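Local coordinates for protein transcription elongation factor SPT6 (Candida glabrata, PDB 3PJP) that binds, through its tandem SH2 domain, the phosphorylated C-terminal repeat domain of RNA polymerase II and probably acts as a histone H3-H4 chaperone during transcription elongation, at residues L70-G73 against K74-V78. Residues are numbered along the deposited sequence; the frame is centred on the assembly and turned at random.
Sequences LALG and KVLVV
Leu72 and Leu76 meet methyl to methyl across the three residues between them, CD1 of Leu72 lying 4.1 Å from CD2 of Leu76. The two side chains run at about a right angle to each other, and only these two branches come within 4.2 Å. Leu72 reaches the contact with CG anti to the backbone N (chi1 175°), which carries the branched end forward along the chain; Leu76 has CG anti to its carbonyl carbon (chi1 -53°), which turns CD2 back toward Leu72. The same CD2 of Leu76 also sits 3.9 Å from the carbonyl O of Gly73, a van der Waals contact of a methyl against a backbone oxygen. Further out, Leu76 packs on Leu86 and Ile89 of helix 86-105, while Leu72 lies on Ile8 and Glu63.

Here the loop after strand 55-64 enters strand 75-78 of the first SH2 domain's central sheet, and it does so through a classic beta bulge: Lys74 and Val75 both face Leu64 on the neighbouring antiparallel strand, with backbone hydrogen bonds joining Lys74 to Glu65 and Val75 to Leu64. The backbone of Lys74 is near helical, as expected for the first residue of such a bulge, and departs from the extended course that Val75 resumes.

Just before the bulge, the N of Gly73 is hydrogen-bonded to OE2 of Glu63. Gly73 O and Val75 N are 3.4 Å apart, but at an angle too poor for a hydrogen bond.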
loop_
_atom_site.group_PDB
_atom_site.type_symbol
_atom_site.label_atom_id
_atom_site.label_comp_id
_atom_site.label_asym_id
_atom_site.label_seq_id
_atom_site.Cartn_x
_atom_site.Cartn_y
_atom_site.Cartn_z
ATOM N N LEU A 70 13.115 -26.093 11.062
ATOM C CA LEU A 70 12.015 -25.717 11.942
ATOM C C LEU A 70 12.291 -24.495 12.812
ATOM O O LEU A 70 11.433 -24.080 13.588
ATOM C CB LEU A 70 11.612 -26.901 12.824
ATOM C CG LEU A 70 10.949 -28.097 12.127
ATOM C CD1 LEU A 70 10.942 -29.308 13.053
ATOM C CD2 LEU A 70 9.542 -27.747 11.679
ATOM N N ALA A 71 13.485 -23.922 12.696
ATOM C CA ALA A 71 13.858 -22.816 13.569
ATOM C C ALA A 71 13.550 -21.452 12.945
ATOM O O ALA A 71 13.649 -21.270 11.741
ATOM C CB ALA A 71 15.326 -22.902 13.944
ATOM N N LEU A 72 13.185 -20.505 13.801
ATOM C CA LEU A 72 12.970 -19.128 13.392
ATOM C C LEU A 72 14.286 -18.508 12.927
ATOM O O LEU A 72 15.290 -18.555 13.643
ATOM C CB LEU A 72 12.402 -18.333 14.568
ATOM C CG LEU A 72 12.215 -16.831 14.351
ATOM C CD1 LEU A 72 11.234 -16.560 13.216
ATOM C CD2 LEU A 72 11.755 -16.183 15.646
ATOM N N GLY A 73 14.280 -17.943 11.723
ATOM C CA GLY A 73 15.447 -17.267 11.180
ATOM C C GLY A 73 15.930 -16.122 12.054
ATOM O O GLY A 73 15.124 -15.418 12.671
ATOM N N LYS A 74 17.250 -15.948 12.114
ATOM C CA LYS A 74 17.861 -14.833 12.838
ATOM C C LYS A 74 17.656 -13.497 12.118
ATOM O O LYS A 74 17.786 -12.424 12.733
ATOM C CB LYS A 74 19.368 -15.059 13.024
ATOM C CG LYS A 74 19.761 -16.060 14.106
ATOM C CD LYS A 74 21.278 -16.081 14.253
ATOM C CE LYS A 74 21.773 -17.364 14.890
ATOM N NZ LYS A 74 23.126 -17.721 14.384
ATOM N N VAL A 75 17.361 -13.569 10.819
ATOM C CA VAL A 75 17.150 -12.386 9.983
ATOM C C VAL A 75 15.865 -12.619 9.206
ATOM O O VAL A 75 15.685 -13.689 8.638
ATOM C CB VAL A 75 18.324 -12.174 8.991
ATOM C CG1 VAL A 75 18.059 -10.999 8.043
ATOM C CG2 VAL A 75 19.624 -11.915 9.748
ATOM N N LEU A 76 14.974 -11.629 9.208
ATOM C CA LEU A 76 13.715 -11.715 8.479
ATOM C C LEU A 76 13.641 -10.616 7.445
ATOM O O LEU A 76 13.908 -9.463 7.751
ATOM C CB LEU A 76 12.543 -11.563 9.446
ATOM C CG LEU A 76 12.508 -12.497 10.661
ATOM C CD1 LEU A 76 11.343 -12.107 11.553
ATOM C CD2 LEU A 76 12.434 -13.971 10.264
ATOM N N VAL A 77 13.249 -10.980 6.231
ATOM C CA VAL A 77 13.253 -10.023 5.121
ATOM C C VAL A 77 11.834 -9.715 4.660
ATOM O O VAL A 77 11.050 -10.626 4.385
ATOM C CB VAL A 77 14.062 -10.554 3.933
ATOM C CG1 VAL A 77 14.162 -9.481 2.839
ATOM C CG2 VAL A 77 15.451 -10.953 4.389
ATOM N N VAL A 78 11.492 -8.430 4.614
ATOM C CA VAL A 78 10.212 -8.004 4.067
ATOM C C VAL A 78 10.465 -6.947 3.002
ATOM O O VAL A 78 11.085 -5.925 3.276
ATOM C CB VAL A 78 9.286 -7.395 5.125
ATOM C CG1 VAL A 78 7.906 -7.134 4.514
ATOM C CG2 VAL A 78 9.149 -8.333 6.309
#